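Local coordinates for protein TRAS1 ORF2p (Bombyx mori, PDB 1WDU) that forms the N-terminal endonuclease domain of a telomere-specific non-LTR retrotransposon protein, which probably nicks chromosomal DNA at the telomeric repeats where the element inserts, at residues Q96-V108 against Y133-G145. The protein carries 1 engineered substitution. Sequence-based numbering, arbitrary orientation.
Sequences QYPQLTTNNIVVV and YLEQIKRVERKMG
Strand 105-108 and helix 133-142 run nearly parallel, their axes 11° apart and 10.7 Å at closest approach, while the loop before the strand comes nearer, the CA atoms of Leu-100 and Val-140 lying 6.3 Å apart. Apolar packing fills the middle: Ile-105 CD1 and Val-140 CG2 meet tip to tip at 3.5 Å, and Val-107 CG2 touches the same methyl. Leu-100 divides its branches, CD1 against Met-144 SD and CD2 against the aliphatic part of Lys-143. Beyond the helix end, the bent chain of Met-144 brings SD over one face of the Tyr-97 ring, 4.2 Å from its centroid, a Met-aromatic contact.

Two polar links border this packing. Arg-139 is extended from CG to NE, and its NH1 donates to Gln-99 O at 2.7 Å; the bond is straight (172°) and the oxygen sits at the guanidinium edge, in its plane, though NH1 is tilted out of the plane of the Gln-99 carbonyl. A weak second bond comes from NH2. Thr-102 OG1 gives its proton to Gln-136 OE1 at 2.7 Å, from above the amide plane. With chi1 69°, that hydroxyl lies between its own N and carbonyl carbon, where it also accepts from the backbone N of Asn-104 and Ile-105, forming an ST turn and an ST motif. A valine here would probably leave Gln-136 OE1 without this donor and the NH groups of Asn-104 and Ile-105 without their shared acceptor.

The side chains of Asn-104 and Tyr-133 cross at about a right angle, OD1 of Asn-104 coming obliquely to 3.1 Å from CE2 of Tyr-133, while ND2 is bonded to Tyr-123 O and Glu-125. Together these contacts seat a helix on the face of a mixed sheet, beside helix 169-181, as in the layered alpha/beta sandwich of DNase I-like endonucleases.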
# COMPACT_ATOMS: atom_id res chain seq x y z
N GLN A 96 11.55 7.60 -9.37
CA GLN A 96 10.94 6.39 -9.91
C GLN A 96 11.94 5.25 -10.09
O GLN A 96 13.12 5.47 -10.39
CB GLN A 96 10.30 6.67 -11.28
CG GLN A 96 9.34 7.84 -11.32
CD GLN A 96 8.73 8.00 -12.71
OE1 GLN A 96 8.01 7.12 -13.18
NE2 GLN A 96 9.02 9.12 -13.36
N TYR A 97 11.45 4.02 -9.95
CA TYR A 97 12.28 2.85 -10.14
C TYR A 97 11.64 1.90 -11.15
O TYR A 97 11.06 0.88 -10.79
CB TYR A 97 12.51 2.14 -8.81
CG TYR A 97 13.22 3.00 -7.80
CD1 TYR A 97 12.52 3.65 -6.78
CD2 TYR A 97 14.61 3.19 -7.87
CE1 TYR A 97 13.18 4.46 -5.86
CE2 TYR A 97 15.27 4.00 -6.96
CZ TYR A 97 14.55 4.63 -5.95
OH TYR A 97 15.22 5.41 -5.03
N PRO A 98 11.73 2.25 -12.44
CA PRO A 98 11.16 1.44 -13.53
C PRO A 98 11.58 -0.03 -13.44
O PRO A 98 10.80 -0.92 -13.75
CB PRO A 98 11.70 2.12 -14.79
CG PRO A 98 11.86 3.55 -14.37
CD PRO A 98 12.45 3.42 -12.98
N GLN A 99 12.82 -0.28 -13.03
CA GLN A 99 13.33 -1.64 -12.92
C GLN A 99 12.60 -2.48 -11.87
O GLN A 99 12.53 -3.71 -11.99
CB GLN A 99 14.83 -1.64 -12.59
CG GLN A 99 15.71 -1.10 -13.70
CD GLN A 99 15.60 -1.92 -14.97
OE1 GLN A 99 15.98 -3.10 -15.01
NE2 GLN A 99 15.06 -1.31 -16.02
N LEU A 100 12.06 -1.83 -10.85
CA LEU A 100 11.38 -2.55 -9.78
C LEU A 100 9.89 -2.66 -9.96
O LEU A 100 9.25 -3.54 -9.38
CB LEU A 100 11.68 -1.89 -8.44
CG LEU A 100 13.17 -1.79 -8.11
CD1 LEU A 100 13.36 -0.98 -6.84
CD2 LEU A 100 13.76 -3.19 -7.97
N THR A 101 9.33 -1.78 -10.77
CA THR A 101 7.89 -1.76 -11.00
C THR A 101 7.47 -2.83 -12.00
O THR A 101 8.13 -3.05 -13.01
CB THR A 101 7.43 -0.38 -11.51
OG1 THR A 101 7.96 -0.16 -12.82
CG2 THR A 101 7.94 0.71 -10.57
N THR A 102 6.36 -3.50 -11.69
CA THR A 102 5.83 -4.56 -12.53
C THR A 102 4.34 -4.35 -12.75
O THR A 102 3.81 -3.26 -12.54
CB THR A 102 6.01 -5.94 -11.87
OG1 THR A 102 5.16 -6.03 -10.72
CG2 THR A 102 7.47 -6.14 -11.44
N ASN A 103 3.66 -5.42 -13.16
CA ASN A 103 2.22 -5.37 -13.39
C ASN A 103 1.46 -5.49 -12.07
O ASN A 103 0.24 -5.27 -12.04
CB ASN A 103 1.80 -6.52 -14.32
CG ASN A 103 2.43 -6.42 -15.70
OD1 ASN A 103 1.72 -6.35 -16.71
ND2 ASN A 103 3.76 -6.42 -15.76
N ASN A 104 2.16 -5.82 -10.99
CA ASN A 104 1.53 -5.97 -9.68
C ASN A 104 2.05 -5.03 -8.61
O ASN A 104 1.39 -4.82 -7.59
CB ASN A 104 1.67 -7.42 -9.18
CG ASN A 104 0.91 -8.41 -10.04
OD1 ASN A 104 1.45 -8.95 -11.01
ND2 ASN A 104 -0.35 -8.64 -9.69
N ILE A 105 3.25 -4.48 -8.82
CA ILE A 105 3.79 -3.56 -7.84
C ILE A 105 4.40 -2.33 -8.49
O ILE A 105 4.89 -2.38 -9.64
CB ILE A 105 4.89 -4.20 -6.93
CG1 ILE A 105 6.21 -4.29 -7.69
CG2 ILE A 105 4.45 -5.57 -6.42
CD1 ILE A 105 7.39 -4.64 -6.79
N VAL A 106 4.34 -1.22 -7.77
CA VAL A 106 4.92 0.03 -8.23
C VAL A 106 5.74 0.53 -7.05
O VAL A 106 5.28 0.57 -5.90
CB VAL A 106 3.82 1.05 -8.69
CG1 VAL A 106 2.96 1.48 -7.51
CG2 VAL A 106 4.49 2.26 -9.36
N VAL A 107 7.00 0.86 -7.33
CA VAL A 107 7.92 1.31 -6.31
C VAL A 107 8.34 2.74 -6.59
O VAL A 107 8.74 3.10 -7.71
CB VAL A 107 9.18 0.40 -6.29
CG1 VAL A 107 10.09 0.79 -5.13
CG2 VAL A 107 8.77 -1.07 -6.20
N VAL A 108 8.24 3.57 -5.55
CA VAL A 108 8.59 4.97 -5.67
C VAL A 108 9.25 5.49 -4.41
O VAL A 108 8.78 5.23 -3.31
CB VAL A 108 7.33 5.81 -5.97
CG1 VAL A 108 7.44 7.18 -5.35
CG2 VAL A 108 7.13 5.91 -7.47
N TYR A 133 5.03 -13.16 -6.65
CA TYR A 133 4.88 -11.86 -6.01
C TYR A 133 5.82 -11.75 -4.79
O TYR A 133 6.31 -10.67 -4.47
CB TYR A 133 3.43 -11.64 -5.58
CG TYR A 133 2.45 -11.70 -6.73
CD1 TYR A 133 1.16 -12.20 -6.54
CD2 TYR A 133 2.81 -11.25 -8.00
CE1 TYR A 133 0.25 -12.26 -7.59
CE2 TYR A 133 1.90 -11.31 -9.06
CZ TYR A 133 0.62 -11.81 -8.85
OH TYR A 133 -0.28 -11.87 -9.89
N LEU A 134 6.06 -12.88 -4.12
CA LEU A 134 6.95 -12.87 -2.96
C LEU A 134 8.38 -12.61 -3.44
O LEU A 134 9.17 -11.94 -2.75
CB LEU A 134 6.86 -14.19 -2.20
CG LEU A 134 5.51 -14.50 -1.54
CD1 LEU A 134 5.60 -15.81 -0.77
CD2 LEU A 134 5.13 -13.37 -0.59
N GLU A 135 8.71 -13.12 -4.63
CA GLU A 135 10.03 -12.93 -5.23
C GLU A 135 10.20 -11.45 -5.55
O GLU A 135 11.28 -10.88 -5.35
CB GLU A 135 10.18 -13.74 -6.53
CG GLU A 135 10.00 -15.25 -6.40
CD GLU A 135 10.04 -15.95 -7.75
OE1 GLU A 135 9.36 -15.48 -8.70
OE2 GLU A 135 10.74 -16.99 -7.86
N GLN A 136 9.14 -10.83 -6.05
CA GLN A 136 9.20 -9.41 -6.38
C GLN A 136 9.46 -8.61 -5.10
O GLN A 136 10.18 -7.61 -5.13
CB GLN A 136 7.90 -8.94 -7.03
CG GLN A 136 7.75 -9.34 -8.48
CD GLN A 136 6.36 -8.99 -9.03
OE1 GLN A 136 5.88 -7.87 -8.88
NE2 GLN A 136 5.72 -9.96 -9.65
N ILE A 137 8.89 -9.06 -3.99
CA ILE A 137 9.09 -8.37 -2.71
C ILE A 137 10.56 -8.49 -2.35
O ILE A 137 11.18 -7.52 -1.93
CB ILE A 137 8.23 -8.98 -1.56
CG1 ILE A 137 6.74 -8.81 -1.89
CG2 ILE A 137 8.58 -8.31 -0.22
CD1 ILE A 137 6.34 -7.40 -2.22
N LYS A 138 11.12 -9.69 -2.52
CA LYS A 138 12.52 -9.93 -2.22
C LYS A 138 13.41 -9.05 -3.09
O LYS A 138 14.29 -8.36 -2.59
CB LYS A 138 12.88 -11.41 -2.46
CG LYS A 138 12.11 -12.38 -1.58
CD LYS A 138 12.69 -13.80 -1.64
CE LYS A 138 12.00 -14.72 -0.63
NZ LYS A 138 12.54 -16.12 -0.63
N ARG A 139 13.16 -9.07 -4.40
CA ARG A 139 13.92 -8.27 -5.35
C ARG A 139 13.94 -6.80 -4.95
O ARG A 139 15.00 -6.15 -5.02
CB ARG A 139 13.31 -8.42 -6.75
CG ARG A 139 14.07 -7.70 -7.86
CD ARG A 139 13.79 -8.35 -9.22
NE ARG A 139 14.54 -7.74 -10.31
CZ ARG A 139 14.17 -6.64 -10.96
NH1 ARG A 139 13.04 -6.01 -10.63
NH2 ARG A 139 14.92 -6.16 -11.94
N VAL A 140 12.80 -6.28 -4.51
CA VAL A 140 12.72 -4.88 -4.08
C VAL A 140 13.55 -4.66 -2.83
O VAL A 140 14.28 -3.69 -2.72
CB VAL A 140 11.24 -4.44 -3.79
CG1 VAL A 140 11.22 -3.07 -3.14
CG2 VAL A 140 10.43 -4.41 -5.08
N GLU A 141 13.44 -5.59 -1.88
CA GLU A 141 14.17 -5.49 -0.62
C GLU A 141 15.70 -5.51 -0.77
O GLU A 141 16.39 -4.67 -0.19
CB GLU A 141 13.71 -6.62 0.32
CG GLU A 141 13.77 -6.30 1.81
CD GLU A 141 15.15 -6.49 2.41
OE1 GLU A 141 15.32 -6.21 3.61
OE2 GLU A 141 16.07 -6.94 1.67
N ARG A 142 16.23 -6.45 -1.55
CA ARG A 142 17.68 -6.55 -1.72
C ARG A 142 18.26 -5.47 -2.62
O ARG A 142 19.27 -4.85 -2.29
CB ARG A 142 18.07 -7.93 -2.27
CG ARG A 142 17.81 -8.15 -3.75
CD ARG A 142 18.45 -9.44 -4.24
NE ARG A 142 19.09 -9.27 -5.55
CZ ARG A 142 18.44 -9.09 -6.69
NH1 ARG A 142 17.12 -9.05 -6.72
NH2 ARG A 142 19.12 -8.91 -7.82
N LYS A 143 17.61 -5.24 -3.75
CA LYS A 143 18.06 -4.25 -4.72
C LYS A 143 17.70 -2.83 -4.28
O LYS A 143 17.85 -1.89 -5.06
CB LYS A 143 17.43 -4.57 -6.08
CG LYS A 143 17.94 -3.75 -7.24
CD LYS A 143 17.47 -4.34 -8.56
CE LYS A 143 18.12 -3.63 -9.74
NZ LYS A 143 17.78 -4.28 -11.04
N MET A 144 17.24 -2.68 -3.05
CA MET A 144 16.85 -1.36 -2.57
C MET A 144 17.27 -1.08 -1.13
O MET A 144 16.79 -0.13 -0.51
CB MET A 144 15.33 -1.22 -2.69
CG MET A 144 14.83 0.19 -2.88
SD MET A 144 15.52 0.93 -4.37
CE MET A 144 16.55 2.21 -3.60
N GLY A 145 18.17 -1.91 -0.59
CA GLY A 145 18.63 -1.72 0.77
C GLY A 145 17.67 -2.29 1.80
O GLY A 145 16.48 -2.41 1.52